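PDB 4FTD: uncharacterized protein from Bacteroides eggerthii, which is of unknown function but joins an immunoglobulin-like domain to a six-bladed beta-propeller and may take part in carbohydrate metabolism. Local coordinates for residues K31-G35 with F46-D50; D132-T138 with V150-T155; N199-S205 with A249-E255; T308-L312 with L322-S326; S367-Y373 with P396-L402. Residues are numbered along the deposited sequence.

Contact 1: residues K31-G35 with F46-D50; sequences KVVEG and FPRLD
Here the mouth of a beta hairpin in the immunoglobulin-like domain is held by side chains rather than by a backbone ladder. Strand 31-38 pairs with strand 43-45; the extended segment 46-50 then carries the chain away, running 153° from 31-35 in end-to-end direction. The CA atoms come closest, 4.6 Å, at Gly-35 and Phe-46. A CB on Gly-35 would clash with Phe-46 CE2, so glycine lets the ring lie 3.4 Å (CE2) from Gly-35 CA. Val-33 (chi1 t) points into the gap and is the apolar centre: CG1 reaches Pro-47 CD at 3.6 Å, and CG2 meets Leu-49 CD2 at 3.9 Å. Farther along, at the exposed end, Lys-31 extends fully (mttt) to place NZ 2.8 Å from Asp-50 OD2 in a salt bridge; Asp-50 OD1 has a second partner, Arg-108. Leu-49 meanwhile makes backbone hydrogen bonds to Arg-106 and Arg-108. The chain thus passes from strand 31-38 to the 98-106 side, a changeover consistent with the immunoglobulin-like fold of this domain.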
# COMPACT_ATOMS: atom_id res chain seq x y z
N LYS A 31 -30.89 -0.44 -25.03
CA LYS A 31 -30.59 0.74 -24.22
C LYS A 31 -30.53 1.99 -25.10
O LYS A 31 -29.80 2.03 -26.09
CB LYS A 31 -29.25 0.58 -23.49
CG LYS A 31 -29.24 -0.58 -22.51
CD LYS A 31 -27.93 -0.64 -21.72
CE LYS A 31 -27.98 -1.70 -20.63
NZ LYS A 31 -26.68 -1.71 -19.91
N VAL A 32 -31.31 3.00 -24.73
CA VAL A 32 -31.37 4.28 -25.44
C VAL A 32 -30.30 5.13 -24.77
O VAL A 32 -30.34 5.28 -23.56
CB VAL A 32 -32.73 4.96 -25.28
CG1 VAL A 32 -32.71 6.29 -26.00
CG2 VAL A 32 -33.88 4.02 -25.73
N VAL A 33 -29.36 5.68 -25.55
CA VAL A 33 -28.22 6.46 -25.05
C VAL A 33 -28.17 7.81 -25.79
O VAL A 33 -28.11 7.86 -27.01
CB VAL A 33 -26.89 5.73 -25.25
CG1 VAL A 33 -25.75 6.56 -24.69
CG2 VAL A 33 -26.93 4.37 -24.55
N GLU A 34 -28.23 8.88 -25.03
CA GLU A 34 -28.28 10.23 -25.55
C GLU A 34 -26.86 10.69 -25.94
O GLU A 34 -25.88 10.42 -25.24
CB GLU A 34 -28.86 11.15 -24.45
CG GLU A 34 -29.37 12.50 -24.94
CD GLU A 34 -30.73 12.42 -25.63
OE1 GLU A 34 -31.61 11.70 -25.11
OE2 GLU A 34 -30.93 13.10 -26.67
N GLY A 35 -26.76 11.38 -27.08
CA GLY A 35 -25.50 11.94 -27.55
C GLY A 35 -25.32 13.39 -27.13
O GLY A 35 -26.30 14.09 -26.85
N PHE A 46 -21.01 10.08 -27.09
CA PHE A 46 -21.94 9.33 -26.25
C PHE A 46 -21.19 8.79 -25.06
O PHE A 46 -19.99 8.59 -25.13
CB PHE A 46 -22.48 8.11 -27.02
CG PHE A 46 -23.27 8.47 -28.24
CD1 PHE A 46 -22.64 8.64 -29.46
CD2 PHE A 46 -24.65 8.66 -28.14
CE1 PHE A 46 -23.38 8.98 -30.60
CE2 PHE A 46 -25.38 9.03 -29.26
CZ PHE A 46 -24.75 9.18 -30.49
N PRO A 47 -21.91 8.50 -23.97
CA PRO A 47 -21.25 7.72 -22.90
C PRO A 47 -20.75 6.38 -23.47
O PRO A 47 -21.24 5.89 -24.51
CB PRO A 47 -22.34 7.51 -21.86
CG PRO A 47 -23.58 8.16 -22.36
CD PRO A 47 -23.28 8.90 -23.63
N ARG A 48 -19.75 5.81 -22.83
CA ARG A 48 -19.17 4.56 -23.30
C ARG A 48 -20.24 3.47 -23.23
O ARG A 48 -21.02 3.42 -22.30
CB ARG A 48 -17.94 4.18 -22.46
CG ARG A 48 -16.80 5.18 -22.57
CD ARG A 48 -15.68 4.91 -21.59
NE ARG A 48 -14.52 5.73 -21.95
CZ ARG A 48 -13.63 5.43 -22.92
NH1 ARG A 48 -13.71 4.30 -23.64
NH2 ARG A 48 -12.63 6.26 -23.16
N LEU A 49 -20.27 2.61 -24.24
CA LEU A 49 -21.28 1.57 -24.33
C LEU A 49 -20.74 0.22 -23.87
O LEU A 49 -19.52 -0.07 -23.94
CB LEU A 49 -21.77 1.46 -25.79
CG LEU A 49 -22.27 2.75 -26.44
CD1 LEU A 49 -22.84 2.43 -27.83
CD2 LEU A 49 -23.33 3.40 -25.56
N ASP A 50 -21.66 -0.65 -23.45
CA ASP A 50 -21.30 -1.99 -23.02
C ASP A 50 -20.59 -2.68 -24.15
O ASP A 50 -21.01 -2.59 -25.29
CB ASP A 50 -22.53 -2.83 -22.66
CG ASP A 50 -23.33 -2.22 -21.57
OD1 ASP A 50 -22.70 -1.58 -20.70
OD2 ASP A 50 -24.58 -2.36 -21.59

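Contact 2: residues D132-T138 with V150-T155; sequences DFATNYT and VVSRPT
Residues 132-138 leave a 3-10 turn at Asp-132 and Phe-133, pass through a type I turn from Thr-135 to Thr-138, and come alongside 150-155 as the chain enters the innermost strand of a propeller blade. Segment 150-155 ends strand 147-152, the next strand outward; Val-151 centres an inverse gamma turn. CA atoms lie 4.4 Å apart at Thr-138 and Ser-152, and 5.3 Å at Tyr-137 and Arg-153. There Arg-153 N donates to Tyr-137 O at 3.0 Å. An ST turn, Tyr-137 N to Thr-135 OG1 at 3.0 Å, shapes the bend. Tyr-137 (chi1 m) is sandwiched: the Arg-153 guanidinium stacks on one ring face, centres 4.5 Å apart and planes at 25°, while Thr-155 CB makes a CH-pi contact on the opposite face, 4.1 Å from the centroid. Arg-153 also forms a cation-pi pair with Tyr-190 of the following blade. Deeper in, Phe-133 CE2 packs on Val-150 CG1 at 3.9 Å. A water joins side chain to backbone, 2.8 Å from both Thr-138 OG1 and Arg-153 O.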
# COMPACT_ATOMS: atom_id res chain seq x y z
N ASP A 132 5.27 12.11 20.71
CA ASP A 132 6.24 11.02 21.08
C ASP A 132 7.23 10.66 20.00
O ASP A 132 8.36 10.28 20.29
CB ASP A 132 5.53 9.80 21.58
CG ASP A 132 4.76 10.08 22.85
OD1 ASP A 132 5.21 10.87 23.71
OD2 ASP A 132 3.67 9.51 22.99
N PHE A 133 6.82 10.87 18.76
CA PHE A 133 7.71 10.73 17.62
C PHE A 133 8.64 11.89 17.32
O PHE A 133 9.32 11.85 16.31
CB PHE A 133 6.91 10.37 16.33
CG PHE A 133 6.58 8.94 16.25
CD1 PHE A 133 7.57 8.05 15.98
CD2 PHE A 133 5.28 8.49 16.41
CE1 PHE A 133 7.32 6.71 15.91
CE2 PHE A 133 5.00 7.15 16.34
CZ PHE A 133 6.03 6.25 16.09
N ALA A 134 8.68 12.90 18.16
CA ALA A 134 9.60 13.99 17.97
C ALA A 134 10.95 13.66 18.58
O ALA A 134 11.85 14.41 18.38
CB ALA A 134 9.05 15.27 18.57
N THR A 135 11.12 12.54 19.29
CA THR A 135 12.44 12.17 19.87
C THR A 135 12.79 10.79 19.47
O THR A 135 11.95 10.06 19.00
CB THR A 135 12.50 12.27 21.41
OG1 THR A 135 11.96 11.10 22.03
CG2 THR A 135 11.77 13.52 21.91
N ASN A 136 14.03 10.39 19.69
CA ASN A 136 14.40 9.02 19.39
C ASN A 136 14.03 8.04 20.50
O ASN A 136 14.48 6.91 20.51
CB ASN A 136 15.85 8.94 18.97
CG ASN A 136 16.80 9.22 20.08
OD1 ASN A 136 16.42 9.42 21.24
ND2 ASN A 136 18.08 9.22 19.74
N TYR A 137 13.23 8.48 21.47
CA TYR A 137 12.68 7.54 22.48
C TYR A 137 11.49 6.74 21.97
O TYR A 137 11.03 5.85 22.63
CB TYR A 137 12.38 8.27 23.81
CG TYR A 137 13.65 8.45 24.59
CD1 TYR A 137 14.58 9.39 24.19
CD2 TYR A 137 13.96 7.63 25.66
CE1 TYR A 137 15.78 9.55 24.87
CE2 TYR A 137 15.17 7.77 26.35
CZ TYR A 137 16.08 8.72 25.93
OH TYR A 137 17.27 8.93 26.61
N THR A 138 11.00 7.05 20.78
CA THR A 138 9.97 6.23 20.12
C THR A 138 10.49 5.94 18.73
O THR A 138 10.73 6.85 17.95
CB THR A 138 8.62 7.00 19.95
OG1 THR A 138 8.10 7.36 21.22
CG2 THR A 138 7.60 6.15 19.18
N VAL A 150 1.92 3.01 19.38
CA VAL A 150 3.08 3.86 19.48
C VAL A 150 3.97 3.27 20.56
O VAL A 150 3.52 3.12 21.70
CB VAL A 150 2.70 5.30 19.84
CG1 VAL A 150 3.99 6.11 19.91
CG2 VAL A 150 1.71 5.83 18.80
N VAL A 151 5.19 2.84 20.20
CA VAL A 151 6.05 2.12 21.15
C VAL A 151 6.96 3.19 21.77
O VAL A 151 8.14 3.29 21.49
CB VAL A 151 6.85 0.96 20.52
CG1 VAL A 151 7.62 0.20 21.61
CG2 VAL A 151 5.91 0.06 19.73
N SER A 152 6.35 4.00 22.62
CA SER A 152 7.08 5.08 23.25
C SER A 152 7.75 4.65 24.56
O SER A 152 7.16 3.98 25.37
CB SER A 152 6.14 6.27 23.54
OG SER A 152 5.01 5.84 24.26
N ARG A 153 9.03 4.97 24.68
CA ARG A 153 9.74 4.82 25.93
C ARG A 153 9.56 6.19 26.63
O ARG A 153 9.60 7.23 25.99
CB ARG A 153 11.22 4.55 25.70
CG ARG A 153 11.51 3.12 25.26
CD ARG A 153 13.01 2.91 25.24
NE ARG A 153 13.53 3.57 24.04
CZ ARG A 153 14.66 4.27 23.94
NH1 ARG A 153 15.46 4.50 24.98
NH2 ARG A 153 14.98 4.81 22.77
N PRO A 154 9.34 6.17 27.94
CA PRO A 154 8.99 7.40 28.63
C PRO A 154 10.14 8.41 28.72
O PRO A 154 11.21 8.08 29.16
CB PRO A 154 8.57 6.94 30.01
CG PRO A 154 9.10 5.55 30.17
CD PRO A 154 9.25 4.99 28.80
N THR A 155 9.88 9.66 28.37
CA THR A 155 10.92 10.67 28.40
C THR A 155 10.29 12.04 28.55
O THR A 155 9.08 12.19 28.34
CB THR A 155 11.86 10.55 27.14
OG1 THR A 155 12.98 11.34 27.39
CG2 THR A 155 11.23 11.02 25.85
O HOH W 1 16.94 6.74 22.44
O HOH W 2 12.82 3.31 21.34
O HOH W 3 8.89 8.53 23.63

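Contact 3: residues N199-S205 with A249-E255; sequences NGHVYLS and ASYNIDE
Two hydrogen bonds and a water tie these segments side chain first. Asn-199 ND2 donates to Asp-254 O at 2.8 Å (angle 156°), and its OD1 accepts from a water that also donates to Ile-253 O, each leg 2.8 Å. At the other end, Ser-205 (chi1 p) OG and Tyr-251 OH are hydrogen-bonded at 2.9 Å. Between them lies the packing: Tyr-203, Tyr-251 and Ile-253, all chi1 m, point across the gap. Ile-253 CD1 sits over a face of the Tyr-203 ring, 3.9 Å from its centroid, a CH-pi contact; the two tyrosine rings meet obliquely, centroids 5.9 Å apart, planes at 46°, with Tyr-203 CB 3.7 Å from Tyr-251 CE2. Strands 201-205 and 250-253 run at 144°, their axes 10.0 Å apart, so they share no backbone ladder. They belong to successive propeller blades, the second strand of one and the innermost of the next. Tyr-203 OH goes on to His-279 O. The chemistry implies an inter-blade seam with an aromatic and aliphatic middle and polar ends satisfied by defined partners.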
# COMPACT_ATOMS: atom_id res chain seq x y z
N ASN A 199 -3.35 -9.36 14.17
CA ASN A 199 -4.51 -10.17 14.54
C ASN A 199 -5.25 -9.61 15.73
O ASN A 199 -5.82 -10.33 16.51
CB ASN A 199 -4.10 -11.66 14.80
CG ASN A 199 -3.45 -12.32 13.58
OD1 ASN A 199 -3.90 -12.12 12.46
ND2 ASN A 199 -2.41 -13.13 13.81
N GLY A 200 -5.22 -8.30 15.91
CA GLY A 200 -5.82 -7.70 17.09
C GLY A 200 -4.99 -7.80 18.38
O GLY A 200 -5.48 -7.41 19.43
N HIS A 201 -3.78 -8.36 18.31
CA HIS A 201 -2.90 -8.50 19.46
C HIS A 201 -1.75 -7.51 19.36
O HIS A 201 -1.38 -7.10 18.27
CB HIS A 201 -2.29 -9.91 19.48
CG HIS A 201 -3.29 -10.99 19.27
ND1 HIS A 201 -4.43 -11.10 20.04
CD2 HIS A 201 -3.36 -11.98 18.36
CE1 HIS A 201 -5.15 -12.12 19.61
NE2 HIS A 201 -4.51 -12.69 18.60
N VAL A 202 -1.15 -7.19 20.50
CA VAL A 202 0.05 -6.39 20.54
C VAL A 202 1.25 -7.27 20.87
O VAL A 202 1.19 -8.14 21.76
CB VAL A 202 -0.07 -5.25 21.55
CG1 VAL A 202 1.23 -4.43 21.56
CG2 VAL A 202 -1.29 -4.41 21.22
N TYR A 203 2.33 -7.05 20.12
CA TYR A 203 3.62 -7.63 20.40
C TYR A 203 4.61 -6.51 20.63
O TYR A 203 4.64 -5.58 19.84
CB TYR A 203 4.11 -8.40 19.20
CG TYR A 203 3.32 -9.65 18.88
CD1 TYR A 203 2.11 -9.57 18.16
CD2 TYR A 203 3.74 -10.88 19.31
CE1 TYR A 203 1.36 -10.73 17.89
CE2 TYR A 203 3.03 -12.01 19.02
CZ TYR A 203 1.85 -11.93 18.30
OH TYR A 203 1.09 -13.06 18.08
N LEU A 204 5.46 -6.64 21.65
CA LEU A 204 6.60 -5.76 21.82
C LEU A 204 7.85 -6.59 22.06
O LEU A 204 7.79 -7.65 22.63
CB LEU A 204 6.41 -4.80 23.00
CG LEU A 204 5.28 -3.75 23.05
CD1 LEU A 204 5.45 -2.90 24.28
CD2 LEU A 204 5.26 -2.89 21.81
N SER A 205 9.02 -6.04 21.69
CA SER A 205 10.27 -6.68 21.96
C SER A 205 11.25 -5.69 22.60
O SER A 205 11.24 -4.50 22.25
CB SER A 205 10.86 -7.27 20.69
OG SER A 205 10.86 -6.34 19.58
N ALA A 249 12.76 -5.02 13.78
CA ALA A 249 12.00 -6.24 13.87
C ALA A 249 11.06 -6.34 12.70
O ALA A 249 10.48 -5.34 12.27
CB ALA A 249 11.24 -6.31 15.16
N SER A 250 10.97 -7.54 12.13
CA SER A 250 9.93 -7.82 11.10
C SER A 250 9.06 -8.98 11.57
O SER A 250 9.47 -10.13 11.55
CB SER A 250 10.55 -8.07 9.75
OG SER A 250 11.56 -7.13 9.44
N TYR A 251 7.91 -8.63 12.14
CA TYR A 251 6.96 -9.59 12.62
C TYR A 251 6.11 -10.08 11.44
O TYR A 251 5.41 -9.29 10.83
CB TYR A 251 6.07 -8.94 13.68
CG TYR A 251 6.76 -8.54 14.96
CD1 TYR A 251 7.48 -7.30 15.10
CD2 TYR A 251 6.60 -9.35 16.11
CE1 TYR A 251 8.07 -6.98 16.34
CE2 TYR A 251 7.19 -9.01 17.33
CZ TYR A 251 7.88 -7.85 17.48
OH TYR A 251 8.43 -7.58 18.75
N ASN A 252 6.22 -11.37 11.14
CA ASN A 252 5.47 -12.03 10.07
C ASN A 252 4.59 -13.12 10.71
O ASN A 252 5.03 -14.21 10.92
CB ASN A 252 6.44 -12.66 9.07
CG ASN A 252 7.24 -11.63 8.32
OD1 ASN A 252 6.75 -11.07 7.33
ND2 ASN A 252 8.43 -11.32 8.80
N ILE A 253 3.37 -12.79 11.10
CA ILE A 253 2.53 -13.73 11.80
C ILE A 253 1.21 -13.75 11.06
O ILE A 253 0.57 -12.71 10.91
CB ILE A 253 2.38 -13.36 13.27
CG1 ILE A 253 3.73 -13.27 13.97
CG2 ILE A 253 1.42 -14.31 13.95
CD1 ILE A 253 3.66 -12.64 15.36
N ASP A 254 0.81 -14.92 10.62
CA ASP A 254 -0.39 -15.11 9.79
C ASP A 254 -1.66 -15.17 10.64
O ASP A 254 -1.61 -15.01 11.86
CB ASP A 254 -0.23 -16.31 8.85
CG ASP A 254 -0.28 -17.66 9.54
OD1 ASP A 254 -0.78 -17.81 10.68
OD2 ASP A 254 0.21 -18.60 8.90
N GLU A 255 -2.80 -15.43 10.01
CA GLU A 255 -4.07 -15.35 10.72
C GLU A 255 -4.21 -16.45 11.75
O GLU A 255 -4.95 -16.28 12.71
CB GLU A 255 -5.25 -15.30 9.76
CG GLU A 255 -5.50 -16.60 9.02
CD GLU A 255 -6.54 -16.45 7.93
OE1 GLU A 255 -7.20 -15.38 7.85
OE2 GLU A 255 -6.71 -17.42 7.16
O HOH W 4 -2.03 -11.79 10.41

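Contact 4: residues T308-L312 with L322-S326; sequences TDQYL and LVDES
Tyr-311 and Leu-322, each with 80 Å² covered, and Val-323 with 51 Å², set this beta hairpin between the two central strands of a four-stranded propeller blade, at the open end where 308-310 enters and 324-326 leaves. Tyr-311 and Val-323 form the antiparallel hydrogen-bonded pair (CA-CA 5.3 Å), Tyr-311 N to Val-323 O at 3.0 Å and Val-323 N to Tyr-311 O at 2.9 Å. Leu-312 and Leu-322 follow as the non-hydrogen-bonded pair, CA-CA 4.7 Å. Side chains alternate. Tyr-311 (chi1 m) and Val-323 share one face, CB to CG2 3.9 Å, and the ring packs edge-to-face with Phe-262 of the preceding blade. Leu-322 (chi1 t, chi2 p) and Leu-312 occupy the other, touching CD1 to CD2 at 3.9 Å, and helix 381-390 lies against them; Leu-322 CD1 is also 3.8 Å from Gln-310 CB. Asp-324 OD1 accepts from Ser-326 N at 2.9 Å, an Asx turn, and also from Gly-328 N. Beyond, a water donates to Asp-309 O at 2.6 Å and accepts from Glu-325 N at 2.8 Å.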
# COMPACT_ATOMS: atom_id res chain seq x y z
N THR A 308 2.93 -16.89 0.61
CA THR A 308 3.93 -17.71 -0.11
C THR A 308 5.15 -17.99 0.76
O THR A 308 5.30 -17.42 1.85
CB THR A 308 4.40 -17.01 -1.41
OG1 THR A 308 5.26 -15.89 -1.10
CG2 THR A 308 3.18 -16.52 -2.24
N ASP A 309 6.08 -18.79 0.25
CA ASP A 309 7.33 -19.10 1.01
C ASP A 309 8.50 -18.12 0.69
O ASP A 309 9.66 -18.40 1.03
CB ASP A 309 7.73 -20.60 0.81
CG ASP A 309 7.86 -21.02 -0.69
OD1 ASP A 309 7.70 -20.20 -1.62
OD2 ASP A 309 8.13 -22.22 -0.95
N GLN A 310 8.20 -16.98 0.06
CA GLN A 310 9.21 -15.96 -0.26
C GLN A 310 8.95 -14.65 0.48
O GLN A 310 7.85 -14.37 0.93
CB GLN A 310 9.22 -15.67 -1.73
CG GLN A 310 9.55 -16.88 -2.58
CD GLN A 310 9.54 -16.53 -4.05
OE1 GLN A 310 8.62 -15.85 -4.53
NE2 GLN A 310 10.57 -16.98 -4.79
N TYR A 311 10.02 -13.87 0.60
CA TYR A 311 10.04 -12.64 1.42
C TYR A 311 10.75 -11.54 0.66
O TYR A 311 11.51 -11.82 -0.28
CB TYR A 311 10.81 -12.88 2.74
CG TYR A 311 10.19 -13.94 3.62
CD1 TYR A 311 10.24 -15.31 3.28
CD2 TYR A 311 9.53 -13.59 4.80
CE1 TYR A 311 9.63 -16.26 4.08
CE2 TYR A 311 8.94 -14.54 5.61
CZ TYR A 311 8.99 -15.88 5.24
OH TYR A 311 8.37 -16.80 6.04
N LEU A 312 10.51 -10.29 1.08
CA LEU A 312 11.22 -9.16 0.52
C LEU A 312 12.12 -8.64 1.63
O LEU A 312 11.69 -8.42 2.74
CB LEU A 312 10.28 -8.10 -0.01
CG LEU A 312 9.40 -8.39 -1.21
CD1 LEU A 312 8.65 -7.10 -1.53
CD2 LEU A 312 10.24 -8.87 -2.40
N LEU A 322 13.97 -10.02 -3.46
CA LEU A 322 13.20 -11.22 -3.22
C LEU A 322 14.19 -12.28 -2.69
O LEU A 322 15.22 -12.53 -3.32
CB LEU A 322 12.54 -11.69 -4.52
CG LEU A 322 11.63 -12.93 -4.47
CD1 LEU A 322 10.42 -12.60 -3.62
CD2 LEU A 322 11.19 -13.39 -5.87
N VAL A 323 13.85 -12.90 -1.56
CA VAL A 323 14.67 -13.94 -0.92
C VAL A 323 13.82 -15.12 -0.44
O VAL A 323 12.62 -15.00 -0.29
CB VAL A 323 15.44 -13.35 0.29
CG1 VAL A 323 16.32 -12.17 -0.15
CG2 VAL A 323 14.48 -12.89 1.37
N ASP A 324 14.45 -16.27 -0.22
CA ASP A 324 13.76 -17.43 0.38
C ASP A 324 13.70 -17.28 1.90
O ASP A 324 14.18 -16.26 2.42
CB ASP A 324 14.42 -18.77 -0.08
CG ASP A 324 15.87 -18.92 0.37
OD1 ASP A 324 16.25 -18.39 1.46
OD2 ASP A 324 16.63 -19.57 -0.38
N GLU A 325 13.14 -18.24 2.63
CA GLU A 325 13.01 -18.05 4.10
C GLU A 325 14.35 -18.15 4.89
O GLU A 325 14.37 -17.92 6.09
CB GLU A 325 11.90 -18.91 4.73
CG GLU A 325 12.19 -20.39 4.94
CD GLU A 325 11.20 -21.03 5.91
OE1 GLU A 325 10.01 -20.69 5.86
OE2 GLU A 325 11.60 -21.86 6.74
N SER A 326 15.44 -18.47 4.20
CA SER A 326 16.81 -18.45 4.76
C SER A 326 17.59 -17.24 4.31
O SER A 326 18.81 -17.19 4.49
CB SER A 326 17.56 -19.71 4.32
OG SER A 326 16.93 -20.81 4.93
O HOH W 5 11.69 -20.07 1.00
O HOH W 6 8.02 -19.10 4.76

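Contact 5: residues S367-Y373 with P396-L402; sequences SIALEVY and PIYQFKL
Alternating side chains make the two faces of this pair of strands quite unlike. On one, Gln-399, extended (tt), gives NE2 to Glu-371 OE2 at 2.8 Å, an oxygen that also accepts from Ser-367 OG (2.6 Å; chi1 p), just before the strand. Lys-401 (chi1 m), bent at chi3 (129°) and chi4 (m), curls back to put NZ 2.9 Å from Ser-367 O. At the other end, Pro-396 packs over a face of the Tyr-373 ring (chi1 m), CB 4.1 Å from the centroid, a CH-pi contact. Strands 369-373 and 398-401 run antiparallel at 175°, axes 4.5 Å apart, as the outer two strands of a propeller blade; Ala-369 faces Lys-401, Leu-370 Phe-400, Glu-371 Gln-399 and Val-372 Tyr-398. A classic beta bulge sets Ile-397 and Tyr-398 opposite Val-372, whose O accepts from Ile-397 N at 2.7 Å. Leu-370, Val-372, Tyr-398 and Phe-400 share the second face, directed at strands 426-435 and 439-446 of the adjoining blade. Tyr-398 (chi1 t) offers its ring edge to Leu-370, CD2 to CD2 at 3.9 Å, and packs edge-to-face with Phe-445.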
# COMPACT_ATOMS: atom_id res chain seq x y z
N SER A 367 13.96 10.37 0.39
CA SER A 367 12.71 11.17 0.39
C SER A 367 12.01 11.29 1.78
O SER A 367 11.21 12.22 2.02
CB SER A 367 11.72 10.59 -0.65
OG SER A 367 11.35 9.25 -0.27
N ILE A 368 12.30 10.35 2.69
CA ILE A 368 11.63 10.23 4.00
C ILE A 368 10.11 10.24 3.79
O ILE A 368 9.39 11.18 4.22
CB ILE A 368 12.11 11.24 5.07
CG1 ILE A 368 13.65 11.22 5.19
CG2 ILE A 368 11.51 10.90 6.46
CD1 ILE A 368 14.20 12.29 6.13
N ALA A 369 9.62 9.17 3.16
CA ALA A 369 8.27 9.14 2.66
C ALA A 369 7.65 7.77 2.59
O ALA A 369 8.32 6.78 2.39
CB ALA A 369 8.25 9.77 1.25
N LEU A 370 6.32 7.73 2.71
CA LEU A 370 5.55 6.54 2.36
C LEU A 370 5.63 6.54 0.83
O LEU A 370 5.34 7.57 0.21
CB LEU A 370 4.11 6.67 2.83
CG LEU A 370 3.06 5.58 2.58
CD1 LEU A 370 1.86 5.77 3.52
CD2 LEU A 370 2.62 5.59 1.15
N GLU A 371 5.99 5.41 0.22
CA GLU A 371 5.98 5.29 -1.24
C GLU A 371 5.28 4.00 -1.65
O GLU A 371 5.41 2.99 -0.97
CB GLU A 371 7.42 5.34 -1.78
CG GLU A 371 7.97 6.76 -1.69
CD GLU A 371 9.40 6.92 -2.13
OE1 GLU A 371 10.06 5.92 -2.48
OE2 GLU A 371 9.87 8.07 -2.12
N VAL A 372 4.52 4.08 -2.73
CA VAL A 372 3.83 2.94 -3.30
C VAL A 372 4.32 2.77 -4.74
O VAL A 372 4.34 3.74 -5.52
CB VAL A 372 2.31 3.16 -3.29
CG1 VAL A 372 1.61 1.92 -3.81
CG2 VAL A 372 1.85 3.49 -1.88
N TYR A 373 4.70 1.54 -5.07
CA TYR A 373 5.15 1.19 -6.40
C TYR A 373 4.16 0.22 -7.01
O TYR A 373 3.59 -0.62 -6.31
CB TYR A 373 6.52 0.55 -6.36
CG TYR A 373 7.58 1.53 -5.99
CD1 TYR A 373 8.23 2.27 -6.99
CD2 TYR A 373 7.92 1.75 -4.66
CE1 TYR A 373 9.20 3.18 -6.66
CE2 TYR A 373 8.89 2.64 -4.33
CZ TYR A 373 9.53 3.36 -5.32
OH TYR A 373 10.48 4.25 -4.96
N PRO A 396 7.55 6.02 -7.88
CA PRO A 396 6.39 5.51 -7.16
C PRO A 396 5.09 6.04 -7.79
O PRO A 396 5.10 7.10 -8.39
CB PRO A 396 6.56 6.06 -5.74
CG PRO A 396 7.56 7.13 -5.83
CD PRO A 396 8.43 6.84 -7.02
N ILE A 397 4.01 5.27 -7.71
CA ILE A 397 2.69 5.70 -8.16
C ILE A 397 2.04 6.61 -7.09
O ILE A 397 1.09 7.30 -7.38
CB ILE A 397 1.81 4.48 -8.51
CG1 ILE A 397 0.54 4.90 -9.25
CG2 ILE A 397 1.44 3.69 -7.27
CD1 ILE A 397 -0.25 3.72 -9.77
N TYR A 398 2.55 6.62 -5.86
CA TYR A 398 2.05 7.53 -4.81
C TYR A 398 3.16 7.78 -3.80
O TYR A 398 3.92 6.86 -3.49
CB TYR A 398 0.82 6.94 -4.07
CG TYR A 398 0.32 7.83 -2.96
CD1 TYR A 398 -0.43 8.97 -3.25
CD2 TYR A 398 0.64 7.58 -1.62
CE1 TYR A 398 -0.86 9.83 -2.24
CE2 TYR A 398 0.22 8.43 -0.61
CZ TYR A 398 -0.54 9.54 -0.92
OH TYR A 398 -0.94 10.38 0.08
N GLN A 399 3.26 9.01 -3.29
CA GLN A 399 4.25 9.38 -2.29
C GLN A 399 3.63 10.33 -1.29
O GLN A 399 2.89 11.23 -1.67
CB GLN A 399 5.42 10.11 -2.95
CG GLN A 399 6.57 10.41 -2.01
CD GLN A 399 7.67 11.19 -2.69
OE1 GLN A 399 7.47 12.32 -3.12
NE2 GLN A 399 8.82 10.59 -2.79
N PHE A 400 3.91 10.10 -0.01
CA PHE A 400 3.54 11.04 1.03
C PHE A 400 4.79 11.28 1.86
O PHE A 400 5.28 10.39 2.53
CB PHE A 400 2.38 10.56 1.91
CG PHE A 400 1.90 11.64 2.84
CD1 PHE A 400 2.53 11.87 4.06
CD2 PHE A 400 0.86 12.49 2.47
CE1 PHE A 400 2.13 12.90 4.90
CE2 PHE A 400 0.45 13.52 3.30
CZ PHE A 400 1.10 13.74 4.51
N LYS A 401 5.31 12.49 1.77
CA LYS A 401 6.51 12.88 2.47
C LYS A 401 6.20 13.18 3.93
O LYS A 401 5.33 14.00 4.22
CB LYS A 401 7.07 14.11 1.78
CG LYS A 401 7.82 13.79 0.49
CD LYS A 401 8.36 15.07 -0.10
CE LYS A 401 9.83 14.95 -0.42
NZ LYS A 401 10.74 14.81 0.78
N LEU A 402 6.94 12.54 4.85
CA LEU A 402 6.71 12.65 6.28
C LEU A 402 7.47 13.83 6.90
O LEU A 402 7.28 14.14 8.07
CB LEU A 402 7.08 11.33 6.99
CG LEU A 402 6.33 10.04 6.60
CD1 LEU A 402 7.05 8.78 7.10
CD2 LEU A 402 4.93 10.15 7.15

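In the fold
Contact 1 stands apart in the immunoglobulin-like domain, about 39 Å centre to centre even from contact 5, the nearest; alone among the five, its segments are joined by a salt bridge. The other four sit in different parts of the propeller. Contacts 4 and 5 are ladders within a blade, led by backbone hydrogen bonds, whereas contact 3 bridges two blades through side chains and contact 2 holds the entry into a blade by one backbone hydrogen bond, a stacked arginine and waters. Contacts 2 and 3 meet where Val-151 CG2 lies 3.7 Å from Leu-204 CD2, so the blade of contact 2 packs on the first of the two blades joined by contact 3. Contact 5 lies nearest the chain's centre, yet Ile-397 and Lys-401 remain exposed.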